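Local coordinates for 30-kDa cleavage and polyadenylation specificity factor 30 (Arabidopsis thaliana, PDB 5ZUU), which binds m6A-modified RNA through its YTH domain and, as part of the CPSF complex, takes part in pre-mRNA 3'-end formation and poly(A) site selection, at residues R43-E46 and A47-N50; R122-Y125 and N126-P130. All coordinates share one frame; numbering follows the deposited sequence.

Contact 1 of 2, residues R43-E46 and A47-N50; sequences RSNE and AKLN
The flat amide of N50 lies with one face over the backbone carbonyl oxygen of E46: N50 CG is 3.6 Å from E46 O, while N50 ND2 and OD1 are somewhat farther off. N50 CG stands beside its own backbone N (chi1 -83°), which folds the amide back over the turn below it. The same oxygen takes the main-chain bond from N50 N at 2.8 Å, so the backbone N-H and the amide carbon of N50 both lie against one oxygen. The amide of N45 meets K48 at its oxygen end, where N45 OD1 is 4.1 Å from K48 CE; the two side chains run alongside each other in the same direction. K48 CG is placed between the backbone N and the carbonyl carbon (chi1 90°), so that it packs against N45 O at 3.5 Å. The same N45 oxygen accepts from L49 N, in the carbonyl plane and fairly straight, at 3.2 Å. One residue earlier the helical ladder is hydrated: a water donates to S44 O at 2.6 Å and accepts from K48 N. A second water joins N45 OD1 and K48 NZ through weak bonds. The polar ends of this first turn reach into the surrounding domain. E46 OE2 accepts from R101 N just ahead of strand 103-114, and K48 NZ donates to C137 O. N50 OD1 accepts from I81 N beyond strand 70-77, whose M77 touches L49 and N50, so the start of helix 46-55 is held against the loops bordering several sheet strands.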
loop_
_atom_site.group_PDB
_atom_site.type_symbol
_atom_site.label_atom_id
_atom_site.label_comp_id
_atom_site.label_asym_id
_atom_site.label_seq_id
_atom_site.Cartn_x
_atom_site.Cartn_y
_atom_site.Cartn_z
ATOM N N ARG A 43 -1.284 16.231 1.616
ATOM C CA ARG A 43 -1.359 16.842 2.978
ATOM C C ARG A 43 -2.692 16.683 3.674
ATOM O O ARG A 43 -2.766 16.319 4.833
ATOM C CB ARG A 43 -0.942 18.291 2.924
ATOM C CG ARG A 43 0.535 18.403 2.490
ATOM C CD ARG A 43 1.172 19.757 2.712
ATOM N NE ARG A 43 1.115 20.042 4.155
ATOM C CZ ARG A 43 1.354 21.231 4.729
ATOM N NH1 ARG A 43 1.693 22.288 3.996
ATOM N NH2 ARG A 43 1.254 21.364 6.054
ATOM N N SER A 44 -3.752 16.856 2.926
ATOM C CA SER A 44 -5.089 16.638 3.443
ATOM C C SER A 44 -5.405 15.241 3.909
ATOM O O SER A 44 -6.460 15.037 4.531
ATOM C CB SER A 44 -6.110 16.961 2.344
ATOM O OG SER A 44 -5.894 16.115 1.217
ATOM N N ASN A 45 -4.578 14.247 3.581
ATOM C CA ASN A 45 -4.843 12.877 3.984
ATOM C C ASN A 45 -4.062 12.435 5.219
ATOM O O ASN A 45 -4.285 11.283 5.691
ATOM C CB ASN A 45 -4.534 11.898 2.818
ATOM C CG ASN A 45 -5.533 11.982 1.691
ATOM O OD1 ASN A 45 -6.742 12.211 1.892
ATOM N ND2 ASN A 45 -5.046 11.795 0.493
ATOM N N GLU A 46 -3.150 13.284 5.733
ATOM C CA GLU A 46 -2.197 12.807 6.719
ATOM C C GLU A 46 -2.831 12.488 8.099
ATOM O O GLU A 46 -2.469 11.498 8.776
ATOM C CB GLU A 46 -1.025 13.760 6.828
ATOM C CG GLU A 46 -0.286 13.869 5.524
ATOM C CD GLU A 46 0.915 14.787 5.523
ATOM O OE1 GLU A 46 0.709 15.974 5.749
ATOM O OE2 GLU A 46 2.057 14.315 5.254
ATOM N N ALA A 47 -3.812 13.311 8.509
ATOM C CA ALA A 47 -4.445 13.147 9.781
ATOM C C ALA A 47 -5.270 11.857 9.804
ATOM O O ALA A 47 -5.375 11.156 10.854
ATOM C CB ALA A 47 -5.360 14.323 10.046
ATOM N N LYS A 48 -5.872 11.547 8.685
ATOM C CA LYS A 48 -6.603 10.320 8.647
ATOM C C LYS A 48 -5.772 9.056 8.631
ATOM O O LYS A 48 -6.146 8.115 9.320
ATOM C CB LYS A 48 -7.692 10.321 7.622
ATOM C CG LYS A 48 -7.481 9.879 6.218
ATOM C CD LYS A 48 -8.891 9.521 5.748
ATOM C CE LYS A 48 -9.085 9.898 4.344
ATOM N NZ LYS A 48 -10.378 9.302 3.926
ATOM N N LEU A 49 -4.614 9.073 7.986
ATOM C CA LEU A 49 -3.729 7.953 8.143
ATOM C C LEU A 49 -3.191 7.933 9.556
ATOM O O LEU A 49 -3.029 6.843 10.068
ATOM C CB LEU A 49 -2.568 7.903 7.109
ATOM C CG LEU A 49 -3.037 7.757 5.684
ATOM C CD1 LEU A 49 -1.851 7.637 4.772
ATOM C CD2 LEU A 49 -3.982 6.569 5.469
ATOM N N ASN A 50 -2.947 9.079 10.196
ATOM C CA ASN A 50 -2.417 9.025 11.573
ATOM C C ASN A 50 -3.484 8.523 12.550
ATOM O O ASN A 50 -3.179 7.827 13.533
ATOM C CB ASN A 50 -1.821 10.381 12.044
ATOM C CG ASN A 50 -0.376 10.602 11.588
ATOM O OD1 ASN A 50 0.298 9.667 11.170
ATOM N ND2 ASN A 50 0.088 11.849 11.639
HETATM O O HOH W 1 -6.918 13.992 6.836
HETATM O O HOH W 2 -9.422 10.257 1.333
#

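Contact 2 of 2, residues R122-Y125 and N126-P130; sequences RNPY and NENLP
A short antiparallel beta hairpin, strand 122-123 paired with strand 129-130, is closed by a type I' turn from N126 to L129. Its two central residues, E127 and N128, both have positive phi. Across the hairpin, N123 N donates to L129 O at 3.0 Å. At the other end of that residue, N123 O accepts from N126 N at 2.9 Å, a donor standing well above the carbonyl plane, and more weakly from N128 N. R122 and P130 form the non-hydrogen-bonded pair. The extended R122 chain runs beside the proline and ends with NH1 donating to N128 O at 2.9 Å, in the plane of that carbonyl, while P130 CD sits 3.7 Å above one guanidinium face, toward its rim. Next along the same strand, N123 CG is anti to the backbone N (chi1 -175°), which sets the amide beside the following chain, where OD1 accepts from Y125 N at 3.0 Å in an Asx turn, the donor standing well above the amide plane. N123 ND2 donates to E139 O and OD1 also accepts from E141 N, tying the hairpin to strand 138-140 and the residues after it. Near the turn, N128 OD1 lies 3.3 Å from P124 CA. A water spans P124 O and E127 N. The arginine charge probably polarises the N128 carbonyl, and the three bonds on the buried N123 amide fix its rotation.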
loop_
_atom_site.group_PDB
_atom_site.type_symbol
_atom_site.label_atom_id
_atom_site.label_comp_id
_atom_site.label_asym_id
_atom_site.label_seq_id
_atom_site.Cartn_x
_atom_site.Cartn_y
_atom_site.Cartn_z
ATOM N N ARG A 122 -17.748 -4.423 -3.448
ATOM C CA ARG A 122 -18.126 -3.030 -3.221
ATOM C C ARG A 122 -17.828 -2.569 -1.816
ATOM O O ARG A 122 -17.761 -3.384 -0.911
ATOM C CB ARG A 122 -19.584 -2.837 -3.544
ATOM C CG ARG A 122 -19.832 -2.931 -5.029
ATOM C CD ARG A 122 -21.333 -3.080 -5.332
ATOM N NE ARG A 122 -21.521 -3.046 -6.772
ATOM C CZ ARG A 122 -21.968 -2.016 -7.465
ATOM N NH1 ARG A 122 -22.280 -0.888 -6.853
ATOM N NH2 ARG A 122 -22.102 -2.113 -8.797
ATOM N N ASN A 123 -17.639 -1.252 -1.664
ATOM C CA ASN A 123 -17.251 -0.616 -0.402
ATOM C C ASN A 123 -18.400 0.258 0.208
ATOM O O ASN A 123 -18.634 1.350 -0.276
ATOM C CB ASN A 123 -16.076 0.300 -0.627
ATOM C CG ASN A 123 -15.549 0.889 0.647
ATOM O OD1 ASN A 123 -15.987 0.529 1.745
ATOM N ND2 ASN A 123 -14.615 1.850 0.520
ATOM N N PRO A 124 -19.051 -0.220 1.295
ATOM C CA PRO A 124 -20.073 0.546 2.070
ATOM C C PRO A 124 -19.609 1.935 2.510
ATOM O O PRO A 124 -20.401 2.823 2.576
ATOM C CB PRO A 124 -20.346 -0.332 3.285
ATOM C CG PRO A 124 -20.010 -1.698 2.865
ATOM C CD PRO A 124 -18.894 -1.575 1.837
ATOM N N TYR A 125 -18.316 2.116 2.751
ATOM C CA TYR A 125 -17.794 3.412 3.124
ATOM C C TYR A 125 -17.728 4.379 1.959
ATOM O O TYR A 125 -17.435 5.530 2.143
ATOM C CB TYR A 125 -16.390 3.267 3.738
ATOM C CG TYR A 125 -16.289 2.620 5.103
ATOM C CD1 TYR A 125 -17.418 2.261 5.880
ATOM C CD2 TYR A 125 -15.033 2.467 5.683
ATOM C CE1 TYR A 125 -17.273 1.749 7.153
ATOM C CE2 TYR A 125 -14.872 1.953 6.939
ATOM C CZ TYR A 125 -15.985 1.618 7.664
ATOM O OH TYR A 125 -15.749 1.054 8.865
ATOM N N ASN A 126 -17.866 3.927 0.729
ATOM C CA ASN A 126 -17.895 4.832 -0.385
ATOM C C ASN A 126 -19.179 4.577 -1.187
ATOM O O ASN A 126 -19.127 4.278 -2.348
ATOM C CB ASN A 126 -16.656 4.639 -1.261
ATOM C CG ASN A 126 -16.570 5.683 -2.357
ATOM O OD1 ASN A 126 -17.007 6.803 -2.119
ATOM N ND2 ASN A 126 -16.023 5.366 -3.504
ATOM N N GLU A 127 -20.327 4.624 -0.529
ATOM C CA GLU A 127 -21.649 4.521 -1.206
ATOM C C GLU A 127 -21.886 3.205 -1.926
ATOM O O GLU A 127 -22.592 3.140 -2.949
ATOM C CB GLU A 127 -21.807 5.642 -2.223
ATOM C CG GLU A 127 -21.788 7.001 -1.600
ATOM C CD GLU A 127 -21.725 8.087 -2.644
ATOM O OE1 GLU A 127 -21.470 7.801 -3.829
ATOM O OE2 GLU A 127 -21.935 9.248 -2.261
ATOM N N ASN A 128 -21.270 2.138 -1.402
ATOM C CA ASN A 128 -21.435 0.843 -2.003
ATOM C C ASN A 128 -20.989 0.813 -3.486
ATOM O O ASN A 128 -21.460 -0.009 -4.259
ATOM C CB ASN A 128 -22.915 0.368 -1.881
ATOM C CG ASN A 128 -23.432 0.347 -0.473
ATOM O OD1 ASN A 128 -22.809 -0.198 0.426
ATOM N ND2 ASN A 128 -24.647 0.853 -0.287
ATOM N N LEU A 129 -20.091 1.698 -3.868
ATOM C CA LEU A 129 -19.491 1.682 -5.172
ATOM C C LEU A 129 -18.400 0.557 -5.271
ATOM O O LEU A 129 -17.800 0.179 -4.256
ATOM C CB LEU A 129 -18.850 3.040 -5.439
ATOM C CG LEU A 129 -19.842 4.205 -5.637
ATOM C CD1 LEU A 129 -19.145 5.551 -5.397
ATOM C CD2 LEU A 129 -20.477 4.139 -7.004
ATOM N N PRO A 130 -18.122 0.050 -6.488
ATOM C CA PRO A 130 -17.120 -0.998 -6.636
ATOM C C PRO A 130 -15.783 -0.504 -6.147
ATOM O O PRO A 130 -15.483 0.659 -6.293
ATOM C CB PRO A 130 -17.072 -1.291 -8.142
ATOM C CG PRO A 130 -18.037 -0.396 -8.772
ATOM C CD PRO A 130 -18.895 0.259 -7.728
HETATM O O HOH W 3 -20.629 5.962 1.852
#

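How the contacts relate
Both contacts are local turns of the YTH domain, one opening helix 46-55 and the other forming the hairpin 122-130. Their centres are 21 Å apart and their nearest atoms about 8 Å, so they do not touch. Both reach the chain around strand 138-140, contact 1 just ahead of it and contact 2 within it. The nearest atom of each contact is about 7 Å from the bound RNA, close to the ligand without touching it. Contact 1 is partly buried against the domain, whereas contact 2, centred about 19 Å from the centre of the chain against about 15 Å for contact 1, lies farther out at the surface.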